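Local coordinates for proline iminopeptidase-related protein (Thermus thermophilus, PDB 2YYS) that is of unknown function but, as a member of the S33 peptidase family of alpha/beta hydrolases, may act as a peptidase, at residues E227-S232 / A253-W258; W128-W133 / Y233-E238; A122-P127 / L221-G226; A136-A141 / K164-R169. All coordinates share one frame; numbering follows the deposited sequence.

Contact 1 (E227-S232 / A253-W258)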
loop_
_atom_site.group_PDB
_atom_site.type_symbol
_atom_site.label_atom_id
_atom_site.label_comp_id
_atom_site.label_asym_id
_atom_site.label_seq_id
_atom_site.Cartn_x
_atom_site.Cartn_y
_atom_site.Cartn_z
ATOM N N GLU A 227 9.006 12.975 -2.325
ATOM C CA GLU A 227 10.197 13.194 -3.152
ATOM C C GLU A 227 11.413 12.401 -2.698
ATOM O O GLU A 227 12.259 12.011 -3.516
ATOM C CB GLU A 227 10.539 14.670 -3.100
ATOM C CG GLU A 227 11.708 15.108 -3.949
ATOM C CD GLU A 227 12.034 16.556 -3.642
ATOM O OE1 GLU A 227 12.542 16.828 -2.501
ATOM O OE2 GLU A 227 11.700 17.397 -4.520
ATOM N N ARG A 228 11.503 12.188 -1.388
ATOM C CA ARG A 228 12.617 11.460 -0.778
ATOM C C ARG A 228 12.292 10.032 -0.346
ATOM O O ARG A 228 13.006 9.433 0.452
ATOM C CB ARG A 228 13.174 12.293 0.379
ATOM C CG ARG A 228 13.754 13.627 -0.134
ATOM C CD ARG A 228 14.462 14.485 0.907
ATOM N NE ARG A 228 15.640 13.833 1.479
ATOM C CZ ARG A 228 16.384 14.345 2.467
ATOM N NH1 ARG A 228 16.086 15.534 2.990
ATOM N NH2 ARG A 228 17.430 13.667 2.939
ATOM N N ASP A 229 11.219 9.482 -0.901
ATOM C CA ASP A 229 10.874 8.074 -0.711
ATOM C C ASP A 229 11.663 7.274 -1.739
ATOM O O ASP A 229 11.249 7.144 -2.892
ATOM C CB ASP A 229 9.374 7.886 -0.895
ATOM C CG ASP A 229 8.913 6.463 -0.650
ATOM O OD1 ASP A 229 9.755 5.586 -0.377
ATOM O OD2 ASP A 229 7.712 6.140 -0.731
ATOM N N GLY A 230 12.828 6.782 -1.324
ATOM C CA GLY A 230 13.669 5.971 -2.181
ATOM C C GLY A 230 13.122 4.591 -2.538
ATOM O O GLY A 230 13.757 3.898 -3.329
ATOM N N THR A 231 11.983 4.191 -1.963
ATOM C CA THR A 231 11.295 2.958 -2.356
ATOM C C THR A 231 10.247 3.141 -3.447
ATOM O O THR A 231 9.719 2.154 -3.952
ATOM C CB THR A 231 10.599 2.271 -1.159
ATOM O OG1 THR A 231 9.454 3.025 -0.738
ATOM C CG2 THR A 231 11.495 2.195 0.053
ATOM N N SER A 232 9.937 4.385 -3.802
ATOM C CA SER A 232 8.851 4.686 -4.740
ATOM C C SER A 232 9.196 5.747 -5.789
ATOM O O SER A 232 8.802 5.607 -6.932
ATOM C CB SER A 232 7.615 5.165 -3.970
ATOM O OG SER A 232 6.485 5.282 -4.821
ATOM N N ALA A 253 9.706 14.498 1.902
ATOM C CA ALA A 253 8.887 13.446 2.493
ATOM C C ALA A 253 9.362 12.102 1.984
ATOM O O ALA A 253 9.811 11.967 0.840
ATOM C CB ALA A 253 7.440 13.659 2.171
ATOM N N GLY A 254 9.291 11.121 2.867
ATOM C CA GLY A 254 9.681 9.762 2.560
ATOM C C GLY A 254 8.450 8.898 2.362
ATOM O O GLY A 254 7.406 9.381 1.923
ATOM N N HIS A 255 8.578 7.626 2.722
ATOM C CA HIS A 255 7.551 6.613 2.481
ATOM C C HIS A 255 6.294 6.814 3.328
ATOM O O HIS A 255 5.180 6.625 2.836
ATOM C CB HIS A 255 8.156 5.226 2.719
ATOM C CG HIS A 255 7.323 4.096 2.200
ATOM N ND1 HIS A 255 6.865 4.036 0.900
ATOM C CD2 HIS A 255 6.872 2.973 2.812
ATOM C CE1 HIS A 255 6.162 2.927 0.738
ATOM N NE2 HIS A 255 6.150 2.266 1.881
ATOM N N TYR A 256 6.477 7.195 4.593
ATOM C CA TYR A 256 5.370 7.601 5.448
ATOM C C TYR A 256 5.225 9.101 5.329
ATOM O O TYR A 256 5.549 9.878 6.219
ATOM C CB TYR A 256 5.578 7.110 6.883
ATOM C CG TYR A 256 5.618 5.614 6.899
ATOM C CD1 TYR A 256 4.453 4.861 6.997
ATOM C CD2 TYR A 256 6.806 4.946 6.722
ATOM C CE1 TYR A 256 4.497 3.466 6.964
ATOM C CE2 TYR A 256 6.860 3.577 6.679
ATOM C CZ TYR A 256 5.714 2.838 6.808
ATOM O OH TYR A 256 5.823 1.470 6.763
ATOM N N LEU A 257 4.706 9.501 4.184
ATOM C CA LEU A 257 4.801 10.883 3.774
ATOM C C LEU A 257 3.955 11.828 4.636
ATOM O O LEU A 257 4.296 13.008 4.773
ATOM C CB LEU A 257 4.569 11.018 2.259
ATOM C CG LEU A 257 3.212 10.718 1.633
ATOM C CD1 LEU A 257 3.191 11.145 0.184
ATOM C CD2 LEU A 257 2.882 9.229 1.702
ATOM N N TRP A 258 2.901 11.300 5.259
ATOM C CA TRP A 258 2.039 12.086 6.132
ATOM C C TRP A 258 2.718 12.412 7.479
ATOM O O TRP A 258 2.347 13.369 8.140
ATOM C CB TRP A 258 0.691 11.365 6.359
ATOM C CG TRP A 258 0.846 9.967 6.849
ATOM C CD1 TRP A 258 0.961 9.571 8.146
ATOM C CD2 TRP A 258 0.941 8.776 6.055
ATOM N NE1 TRP A 258 1.122 8.206 8.208
ATOM C CE2 TRP A 258 1.103 7.694 6.939
ATOM C CE3 TRP A 258 0.890 8.510 4.683
ATOM C CZ2 TRP A 258 1.236 6.373 6.496
ATOM C CZ3 TRP A 258 1.028 7.197 4.240
ATOM C CH2 TRP A 258 1.195 6.148 5.143
HETATM O O HOH W 1 6.109 8.331 -0.410
#
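A His-carboxylate pair joins the loop after strand 221-226 to the loop after strand 247-250, the two places where alpha/beta hydrolases usually carry the acid and the histidine of their catalytic triad; whether His255 and Asp229 serve that purpose here is not established. The Asp229 side chain leaves with CG anti to the backbone N (chi1 -177°). Asp229 CB packs on Gly254 C at 3.5 Å, and CG lies 3.4 Å from His255 CA, so that aspartate and histidine run side by side. Of the two oxygens, Asp229 OD1 turns back on its own loop: it accepts from Thr231 N in an Asx turn and, on its syn lone pair, from Thr231 OG1 at 2.6 Å. Thr231 OG1 is bonded to Trp128 NE1, a second-shell bond that probably helps to position the carboxylate. Asp229 OD2 accepts a hydrogen bond from His255 ND1 (2.8 Å, N-H...O angle 163°). The bond lies in the imidazole plane but reaches OD2 from above the carboxylate plane, the two planes being 63° apart. An alanine in place of Asp229 would remove both carboxylate oxygens, which would probably leave the imidazole less firmly oriented and loosen the turn at Thr231. One residue before Asp229 and two before His255, Arg228 N donates to Ala253 O at 2.8 Å. A water molecule donates to Asp229 OD2 (2.7 Å) and to Gly254 O (2.9 Å).

Contact 2 (W128-W133 / Y233-E238)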
loop_
_atom_site.group_PDB
_atom_site.type_symbol
_atom_site.label_atom_id
_atom_site.label_comp_id
_atom_site.label_asym_id
_atom_site.label_seq_id
_atom_site.Cartn_x
_atom_site.Cartn_y
_atom_site.Cartn_z
ATOM N N TRP A 128 4.440 0.901 -5.065
ATOM C CA TRP A 128 5.487 -0.026 -5.495
ATOM C C TRP A 128 4.894 -0.884 -6.611
ATOM O O TRP A 128 3.903 -1.588 -6.396
ATOM C CB TRP A 128 5.932 -0.975 -4.367
ATOM C CG TRP A 128 6.618 -0.349 -3.186
ATOM C CD1 TRP A 128 6.821 0.980 -2.955
ATOM C CD2 TRP A 128 7.199 -1.040 -2.069
ATOM N NE1 TRP A 128 7.476 1.156 -1.763
ATOM C CE2 TRP A 128 7.720 -0.065 -1.197
ATOM C CE3 TRP A 128 7.323 -2.386 -1.713
ATOM C CZ2 TRP A 128 8.356 -0.390 -0.004
ATOM C CZ3 TRP A 128 7.954 -2.711 -0.527
ATOM C CH2 TRP A 128 8.465 -1.716 0.314
ATOM N N VAL A 129 5.494 -0.828 -7.794
ATOM C CA VAL A 129 5.061 -1.677 -8.892
ATOM C C VAL A 129 6.187 -2.450 -9.572
ATOM O O VAL A 129 5.934 -3.461 -10.206
ATOM C CB VAL A 129 4.318 -0.868 -9.968
ATOM C CG1 VAL A 129 3.089 -0.175 -9.381
ATOM C CG2 VAL A 129 5.230 0.144 -10.617
ATOM N N ASN A 130 7.414 -1.952 -9.468
ATOM C CA ASN A 130 8.559 -2.525 -10.147
ATOM C C ASN A 130 9.566 -2.975 -9.103
ATOM O O ASN A 130 10.346 -2.177 -8.596
ATOM C CB ASN A 130 9.189 -1.506 -11.114
ATOM C CG ASN A 130 10.279 -2.129 -11.987
ATOM O OD1 ASN A 130 10.847 -3.152 -11.631
ATOM N ND2 ASN A 130 10.567 -1.512 -13.133
ATOM N N PHE A 131 9.534 -4.262 -8.777
ATOM C CA PHE A 131 10.413 -4.811 -7.756
ATOM C C PHE A 131 11.871 -4.948 -8.198
ATOM O O PHE A 131 12.758 -4.698 -7.389
ATOM C CB PHE A 131 9.852 -6.118 -7.192
ATOM C CG PHE A 131 8.775 -5.895 -6.174
ATOM C CD1 PHE A 131 9.085 -5.836 -4.818
ATOM C CD2 PHE A 131 7.464 -5.687 -6.567
ATOM C CE1 PHE A 131 8.099 -5.597 -3.870
ATOM C CE2 PHE A 131 6.473 -5.440 -5.621
ATOM C CZ PHE A 131 6.796 -5.399 -4.270
ATOM N N PRO A 132 12.152 -5.351 -9.439
ATOM C CA PRO A 132 13.531 -5.256 -9.931
ATOM C C PRO A 132 14.129 -3.866 -9.757
ATOM O O PRO A 132 15.284 -3.772 -9.411
ATOM C CB PRO A 132 13.412 -5.632 -11.414
ATOM C CG PRO A 132 12.266 -6.607 -11.429
ATOM C CD PRO A 132 11.274 -6.008 -10.419
ATOM N N TRP A 133 13.352 -2.818 -9.996
ATOM C CA TRP A 133 13.819 -1.443 -9.781
ATOM C C TRP A 133 14.148 -1.203 -8.303
ATOM O O TRP A 133 15.193 -0.651 -7.973
ATOM C CB TRP A 133 12.767 -0.431 -10.262
ATOM C CG TRP A 133 13.149 0.993 -10.022
ATOM C CD1 TRP A 133 13.980 1.766 -10.793
ATOM C CD2 TRP A 133 12.742 1.818 -8.920
ATOM N NE1 TRP A 133 14.107 3.020 -10.240
ATOM C CE2 TRP A 133 13.363 3.080 -9.089
ATOM C CE3 TRP A 133 11.903 1.624 -7.807
ATOM C CZ2 TRP A 133 13.175 4.135 -8.191
ATOM C CZ3 TRP A 133 11.718 2.672 -6.910
ATOM C CH2 TRP A 133 12.352 3.916 -7.111
ATOM N N TYR A 233 9.887 6.815 -5.382
ATOM C CA TYR A 233 10.208 7.946 -6.255
ATOM C C TYR A 233 11.676 7.875 -6.677
ATOM O O TYR A 233 12.532 7.567 -5.837
ATOM C CB TYR A 233 9.918 9.289 -5.543
ATOM C CG TYR A 233 9.911 10.456 -6.505
ATOM C CD1 TYR A 233 8.804 10.706 -7.303
ATOM C CD2 TYR A 233 11.035 11.259 -6.675
ATOM C CE1 TYR A 233 8.808 11.732 -8.235
ATOM C CE2 TYR A 233 11.040 12.304 -7.601
ATOM C CZ TYR A 233 9.922 12.524 -8.379
ATOM O OH TYR A 233 9.899 13.530 -9.309
ATOM N N PRO A 234 12.018 8.188 -7.931
ATOM C CA PRO A 234 11.120 8.716 -8.969
ATOM C C PRO A 234 10.343 7.719 -9.842
ATOM O O PRO A 234 9.701 8.187 -10.778
ATOM C CB PRO A 234 12.085 9.503 -9.874
ATOM C CG PRO A 234 13.390 8.767 -9.773
ATOM C CD PRO A 234 13.411 8.117 -8.408
ATOM N N TYR A 235 10.365 6.420 -9.561
ATOM C CA TYR A 235 9.632 5.485 -10.416
ATOM C C TYR A 235 8.129 5.771 -10.464
ATOM O O TYR A 235 7.478 5.457 -11.454
ATOM C CB TYR A 235 9.886 4.029 -10.020
ATOM C CG TYR A 235 9.636 3.113 -11.183
ATOM C CD1 TYR A 235 10.618 2.879 -12.130
ATOM C CD2 TYR A 235 8.389 2.521 -11.366
ATOM C CE1 TYR A 235 10.377 2.059 -13.229
ATOM C CE2 TYR A 235 8.136 1.715 -12.442
ATOM C CZ TYR A 235 9.127 1.477 -13.373
ATOM O OH TYR A 235 8.847 0.670 -14.447
ATOM N N ALA A 236 7.588 6.383 -9.413
ATOM C CA ALA A 236 6.176 6.724 -9.354
ATOM C C ALA A 236 5.760 7.666 -10.489
ATOM O O ALA A 236 4.590 7.713 -10.834
ATOM C CB ALA A 236 5.818 7.335 -7.986
ATOM N N GLU A 237 6.707 8.411 -11.061
ATOM C CA GLU A 237 6.439 9.214 -12.259
ATOM C C GLU A 237 6.000 8.335 -13.435
ATOM O O GLU A 237 5.104 8.717 -14.178
ATOM C CB GLU A 237 7.675 10.010 -12.710
ATOM C CG GLU A 237 8.204 11.024 -11.706
ATOM C CD GLU A 237 7.477 12.352 -11.748
ATOM O OE1 GLU A 237 6.422 12.439 -12.424
ATOM O OE2 GLU A 237 7.962 13.308 -11.090
ATOM N N GLU A 238 6.674 7.196 -13.623
ATOM C CA GLU A 238 6.294 6.205 -14.639
ATOM C C GLU A 238 4.877 5.689 -14.400
ATOM O O GLU A 238 4.087 5.579 -15.339
ATOM C CB GLU A 238 7.272 5.006 -14.680
ATOM C CG GLU A 238 8.647 5.278 -15.287
ATOM C CD GLU A 238 8.589 5.678 -16.750
ATOM O OE1 GLU A 238 7.596 5.361 -17.442
ATOM O OE2 GLU A 238 9.539 6.329 -17.220
#
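Largely aromatic packing at the protein surface, fastened by one amide-hydroxyl hydrogen bond, joins the loops that follow strands 119-125 and 221-226, where each leads into a helix. The side chains of Trp133 and Tyr235 point in opposite senses and overlap along their flanks. Tyr235 CB sits over the centre of the six-membered Trp133 ring, 3.5 Å from the centroid and almost on the ring normal, a CH-pi contact; the phenol ring itself meets the indole obliquely, at 40°. Pro234 CD touches the indole edge at Trp133 CZ2, 4.0 Å away. Asn130 CB lies over one face of the Tyr235 ring, 4.0 Å from its centroid, while Glu238 CB lies over the opposite face, and Val129 CG2 reaches the ring edge at Tyr235 CE2 (3.8 Å). The Asn130 amide stands upright to the phenol ring, the planes 89° apart, and ND2 donates in its own plane to Tyr235 OH at 3.1 Å. That hydroxyl is also bonded to Thr211 OG1. A leucine in place of Tyr235 would lack the hydroxyl and the flat ring, and would probably loosen the hold on the Asn130 amide. The amide works at both ends, since Asn130 OD1 accepts from Trp133 N (3.0 Å) from above its carbonyl plane. This N-cap opens a helical excursion at helix 131-141, consistent with the lid domain that S33-type alpha/beta hydrolases insert between core strands.

Contact 3 (A122-P127 / L221-G226)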
loop_
_atom_site.group_PDB
_atom_site.type_symbol
_atom_site.label_atom_id
_atom_site.label_comp_id
_atom_site.label_asym_id
_atom_site.label_seq_id
_atom_site.Cartn_x
_atom_site.Cartn_y
_atom_site.Cartn_z
ATOM N N ALA A 122 -9.152 5.073 -7.071
ATOM C CA ALA A 122 -8.100 4.800 -6.103
ATOM C C ALA A 122 -7.157 5.964 -5.898
ATOM O O ALA A 122 -6.956 6.789 -6.788
ATOM C CB ALA A 122 -7.307 3.543 -6.493
ATOM N N ILE A 123 -6.609 6.027 -4.694
ATOM C CA ILE A 123 -5.488 6.880 -4.381
ATOM C C ILE A 123 -4.344 5.941 -4.023
ATOM O O ILE A 123 -4.456 5.129 -3.092
ATOM C CB ILE A 123 -5.830 7.843 -3.218
ATOM C CG1 ILE A 123 -7.005 8.736 -3.625
ATOM C CG2 ILE A 123 -4.622 8.692 -2.868
ATOM C CD1 ILE A 123 -7.580 9.625 -2.511
ATOM N N LEU A 124 -3.274 6.025 -4.807
ATOM C CA LEU A 124 -2.059 5.256 -4.599
ATOM C C LEU A 124 -1.016 6.113 -3.882
ATOM O O LEU A 124 -0.494 7.088 -4.435
ATOM C CB LEU A 124 -1.508 4.779 -5.941
ATOM C CG LEU A 124 -2.508 4.177 -6.938
ATOM C CD1 LEU A 124 -1.802 3.755 -8.246
ATOM C CD2 LEU A 124 -3.225 2.996 -6.334
ATOM N N LEU A 125 -0.731 5.751 -2.638
ATOM C CA LEU A 125 0.299 6.409 -1.859
ATOM C C LEU A 125 1.586 5.630 -1.987
ATOM O O LEU A 125 1.628 4.440 -1.669
ATOM C CB LEU A 125 -0.111 6.484 -0.391
ATOM C CG LEU A 125 -1.519 7.004 -0.101
ATOM C CD1 LEU A 125 -1.827 6.863 1.379
ATOM C CD2 LEU A 125 -1.676 8.439 -0.532
ATOM N N ALA A 126 2.648 6.297 -2.418
ATOM C CA ALA A 126 3.960 5.669 -2.476
ATOM C C ALA A 126 3.898 4.296 -3.148
ATOM O O ALA A 126 4.329 3.293 -2.587
ATOM C CB ALA A 126 4.507 5.538 -1.078
ATOM N N PRO A 127 3.379 4.243 -4.361
ATOM C CA PRO A 127 3.162 2.952 -5.018
ATOM C C PRO A 127 4.471 2.214 -5.286
ATOM O O PRO A 127 5.482 2.841 -5.643
ATOM C CB PRO A 127 2.487 3.344 -6.330
ATOM C CG PRO A 127 3.023 4.748 -6.594
ATOM C CD PRO A 127 3.026 5.378 -5.231
ATOM N N LEU A 221 -8.015 8.287 -10.524
ATOM C CA LEU A 221 -6.835 7.670 -9.948
ATOM C C LEU A 221 -5.847 8.800 -9.638
ATOM O O LEU A 221 -5.646 9.691 -10.465
ATOM C CB LEU A 221 -6.254 6.691 -10.971
ATOM C CG LEU A 221 -5.493 5.428 -10.571
ATOM C CD1 LEU A 221 -6.229 4.619 -9.571
ATOM C CD2 LEU A 221 -5.261 4.572 -11.807
ATOM N N TYR A 222 -5.239 8.766 -8.459
ATOM C CA TYR A 222 -4.286 9.790 -8.037
ATOM C C TYR A 222 -3.060 9.110 -7.446
ATOM O O TYR A 222 -3.178 8.096 -6.761
ATOM C CB TYR A 222 -4.908 10.685 -6.958
ATOM C CG TYR A 222 -5.081 12.140 -7.329
ATOM C CD1 TYR A 222 -6.048 12.518 -8.254
ATOM C CD2 TYR A 222 -4.290 13.144 -6.737
ATOM C CE1 TYR A 222 -6.234 13.858 -8.599
ATOM C CE2 TYR A 222 -4.461 14.501 -7.077
ATOM C CZ TYR A 222 -5.441 14.850 -8.015
ATOM O OH TYR A 222 -5.652 16.175 -8.379
ATOM N N VAL A 223 -1.897 9.690 -7.693
ATOM C CA VAL A 223 -0.656 9.222 -7.121
ATOM C C VAL A 223 -0.099 10.324 -6.224
ATOM O O VAL A 223 0.057 11.463 -6.654
ATOM C CB VAL A 223 0.377 8.860 -8.203
ATOM C CG1 VAL A 223 1.692 8.462 -7.567
ATOM C CG2 VAL A 223 -0.150 7.732 -9.104
ATOM N N LEU A 224 0.170 9.962 -4.976
ATOM C CA LEU A 224 0.816 10.831 -3.994
ATOM C C LEU A 224 2.061 10.127 -3.520
ATOM O O LEU A 224 2.002 8.964 -3.127
ATOM C CB LEU A 224 -0.077 11.048 -2.771
ATOM C CG LEU A 224 -1.086 12.184 -2.743
ATOM C CD1 LEU A 224 -2.084 12.050 -3.849
ATOM C CD2 LEU A 224 -1.798 12.197 -1.390
ATOM N N VAL A 225 3.183 10.829 -3.528
ATOM C CA VAL A 225 4.453 10.214 -3.179
ATOM C C VAL A 225 5.424 11.240 -2.603
ATOM O O VAL A 225 5.358 12.422 -2.914
ATOM C CB VAL A 225 5.052 9.510 -4.425
ATOM C CG1 VAL A 225 5.430 10.526 -5.499
ATOM C CG2 VAL A 225 6.242 8.632 -4.058
ATOM N N GLY A 226 6.339 10.779 -1.764
ATOM C CA GLY A 226 7.338 11.660 -1.179
ATOM C C GLY A 226 8.515 11.767 -2.119
ATOM O O GLY A 226 8.976 10.769 -2.651
#
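Four backbone hydrogen bonds zip strand 119-125 to strand 221-226 in parallel register. Ala122 O and Leu124 O accept from Tyr222 N and Leu224 N, while Leu124 N and Ala126 N donate to Tyr222 O and Leu224 O, each of these two at 2.8 Å and nearly along the C=O axis. The same carbonyls also receive CA-H contacts, among them Leu125 CA to Leu224 O at 3.3 Å, so each oxygen is met from two directions. Outside the ladder the packing is wholly apolar. On one face of the sheet Ala122 CB presses on Leu221 CD1 at 3.4 Å, tighter than usual for two carbons, and Leu124 lies beside Val223; helix 105-115 covers this side. The opposite face carries Ile123, Tyr222, Leu125 and Leu224, with helix 262-274 packed on the first two. Here the two leucines run side by side, Leu125 CD2 reaching Leu224 CB at 3.8 Å. Past Ala126, Pro127 CG packs on Val223 CG1 (4.1 Å), the two side chains crossing at about a right angle. Parallel neighbours joined by a long helical excursion and sandwiched between helices fit the central, mostly parallel sheet of the alpha/beta hydrolase fold.

Contact 4 (A136-A141 / K164-R169)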
loop_
_atom_site.group_PDB
_atom_site.type_symbol
_atom_site.label_atom_id
_atom_site.label_comp_id
_atom_site.label_asym_id
_atom_site.label_seq_id
_atom_site.Cartn_x
_atom_site.Cartn_y
_atom_site.Cartn_z
ATOM N N ALA A 136 17.392 -2.901 -7.385
ATOM C CA ALA A 136 18.488 -2.066 -7.852
ATOM C C ALA A 136 18.747 -0.918 -6.871
ATOM O O ALA A 136 19.893 -0.622 -6.581
ATOM C CB ALA A 136 18.192 -1.522 -9.250
ATOM N N ARG A 137 17.686 -0.304 -6.341
ATOM C CA ARG A 137 17.837 0.805 -5.391
ATOM C C ARG A 137 18.440 0.375 -4.058
ATOM O O ARG A 137 19.202 1.125 -3.463
ATOM C CB ARG A 137 16.512 1.522 -5.129
ATOM C CG ARG A 137 15.817 2.039 -6.369
ATOM C CD ARG A 137 16.381 3.316 -6.938
ATOM N NE ARG A 137 17.671 3.168 -7.599
ATOM C CZ ARG A 137 17.884 2.534 -8.750
ATOM N NH1 ARG A 137 16.894 1.912 -9.382
ATOM N NH2 ARG A 137 19.109 2.516 -9.270
ATOM N N LEU A 138 18.078 -0.814 -3.583
ATOM C CA LEU A 138 18.655 -1.374 -2.366
ATOM C C LEU A 138 20.157 -1.637 -2.560
ATOM O O LEU A 138 20.980 -1.294 -1.710
ATOM C CB LEU A 138 17.928 -2.668 -1.983
ATOM C CG LEU A 138 16.512 -2.441 -1.446
ATOM C CD1 LEU A 138 15.720 -3.719 -1.449
ATOM C CD2 LEU A 138 16.555 -1.859 -0.032
ATOM N N ALA A 139 20.500 -2.225 -3.699
ATOM C CA ALA A 139 21.885 -2.542 -4.008
ATOM C C ALA A 139 22.690 -1.246 -4.110
ATOM O O ALA A 139 23.791 -1.152 -3.593
ATOM C CB ALA A 139 21.970 -3.327 -5.305
ATOM N N GLU A 140 22.108 -0.260 -4.781
ATOM C CA GLU A 140 22.671 1.087 -4.895
ATOM C C GLU A 140 22.868 1.739 -3.528
ATOM O O GLU A 140 23.890 2.362 -3.285
ATOM C CB GLU A 140 21.740 1.939 -5.761
ATOM C CG GLU A 140 22.062 3.416 -5.866
ATOM C CD GLU A 140 21.069 4.121 -6.753
ATOM O OE1 GLU A 140 20.012 4.545 -6.222
ATOM O OE2 GLU A 140 21.329 4.223 -7.979
ATOM N N ALA A 141 21.901 1.575 -2.635
ATOM C CA ALA A 141 21.987 2.146 -1.298
ATOM C C ALA A 141 23.092 1.508 -0.480
ATOM O O ALA A 141 23.615 2.130 0.431
ATOM C CB ALA A 141 20.652 2.016 -0.569
ATOM N N LYS A 164 16.563 -3.834 7.403
ATOM C CA LYS A 164 16.001 -2.681 8.113
ATOM C C LYS A 164 16.835 -1.414 7.888
ATOM O O LYS A 164 16.280 -0.348 7.644
ATOM C CB LYS A 164 15.865 -2.952 9.610
ATOM C CG LYS A 164 15.259 -1.784 10.400
ATOM C CD LYS A 164 15.157 -2.097 11.897
ATOM C CE LYS A 164 14.402 -0.993 12.659
ATOM N NZ LYS A 164 15.098 0.332 12.651
ATOM N N ALA A 165 18.159 -1.536 7.974
ATOM C CA ALA A 165 19.041 -0.395 7.750
ATOM C C ALA A 165 18.899 0.182 6.332
ATOM O O ALA A 165 18.892 1.397 6.149
ATOM C CB ALA A 165 20.506 -0.780 8.034
ATOM N N LEU A 166 18.784 -0.684 5.329
ATOM C CA LEU A 166 18.657 -0.217 3.954
ATOM C C LEU A 166 17.287 0.405 3.707
ATOM O O LEU A 166 17.192 1.487 3.148
ATOM C CB LEU A 166 18.902 -1.352 2.968
ATOM C CG LEU A 166 20.325 -1.900 2.904
ATOM C CD1 LEU A 166 20.354 -3.119 1.991
ATOM C CD2 LEU A 166 21.320 -0.870 2.421
ATOM N N PHE A 167 16.226 -0.282 4.110
ATOM C CA PHE A 167 14.876 0.250 3.913
ATOM C C PHE A 167 14.678 1.549 4.701
ATOM O O PHE A 167 14.013 2.452 4.220
ATOM C CB PHE A 167 13.793 -0.788 4.264
ATOM C CG PHE A 167 13.477 -1.753 3.138
ATOM C CD1 PHE A 167 12.787 -1.329 2.006
ATOM C CD2 PHE A 167 13.874 -3.080 3.210
ATOM C CE1 PHE A 167 12.501 -2.216 0.968
ATOM C CE2 PHE A 167 13.589 -3.969 2.178
ATOM C CZ PHE A 167 12.903 -3.539 1.060
ATOM N N ASP A 168 15.285 1.659 5.884
ATOM C CA ASP A 168 15.150 2.865 6.713
ATOM C C ASP A 168 15.729 4.087 5.976
ATOM O O ASP A 168 15.159 5.180 6.006
ATOM C CB ASP A 168 15.882 2.712 8.062
ATOM C CG ASP A 168 15.061 1.959 9.134
ATOM O OD1 ASP A 168 13.885 1.583 8.902
ATOM O OD2 ASP A 168 15.549 1.706 10.266
ATOM N N ARG A 169 16.860 3.879 5.307
ATOM C CA ARG A 169 17.514 4.938 4.535
ATOM C C ARG A 169 16.644 5.403 3.362
ATOM O O ARG A 169 16.482 6.606 3.123
ATOM C CB ARG A 169 18.867 4.446 4.022
ATOM C CG ARG A 169 19.918 5.510 3.932
ATOM C CD ARG A 169 21.328 4.961 3.648
ATOM N NE ARG A 169 21.756 4.128 4.761
ATOM C CZ ARG A 169 22.426 2.986 4.668
ATOM N NH1 ARG A 169 22.813 2.478 3.501
ATOM N NH2 ARG A 169 22.721 2.348 5.784
#
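Leu138 is the hub of this helix crossing, and both its methyls are engaged. Leu138 CD2 stands over the centre of the Phe167 ring, 4.1 Å from the centroid and only 6° off the normal, in a CH-pi contact; the same methyl rests against Leu166 CB at 3.8 Å. Leu138 CD1 meets the tip of the phenyl group, Phe167 CZ, also at 3.8 Å. One turn further along, the small Ala141 lets Leu166 lie close, with Leu166 CD2 reaching Ala141 CB at 4.2 Å. The Leu138 torsion, with CG anti to the carbonyl carbon (chi1 -72°), brings both methyls to Phe167. Behind these side chains, segments 136-141 and 164-169 cross at 102°, their axes 9.8 Å apart, so the contact is short, and Leu170, just beyond, extends it onto Leu138 and Ala141. Helix 150-160 adds a further apolar layer, with Leu154 on Leu138, and Ala157 and Leu158 on Leu166. Charged groups occupy the periphery. Arg169 NH1 comes within 3.2 Å of Ala141 O, although the firm partner of this guanidinium is Glu161; Arg137 grips Glu140 side-on with NE and NH2, and Lys164 bridges to Asp168 and Glu182. Since the salt bridges run within each helix or to other parts of the chain, what ties these two helices to each other is mainly dispersion and CH-pi packing among leucine, alanine and phenylalanine.

How the contacts relate
The four contacts differ in burial and in chemistry. Contact 3 lies nearest the centre of the chain and is a backbone ladder between core strands; contacts 1 and 2 sit beyond the ends of those strands. Contact 1 is buried yet polar, contact 2 a more exposed aromatic patch, and contact 4, the farthest out, a partly buried apolar helix crossing with charged groups at its edges. Contacts 2 and 4 share helix 131-141, and contact 4 is nested within the chain loop closed by contact 2. Contact 1 is the meeting point: Trp133 of contact 2 packs on Thr231 O, Ser232 OG bonds Pro127 O of contact 3, and Phe167 of contact 4 packs on Thr231. Contacts 3 and 4 do not touch.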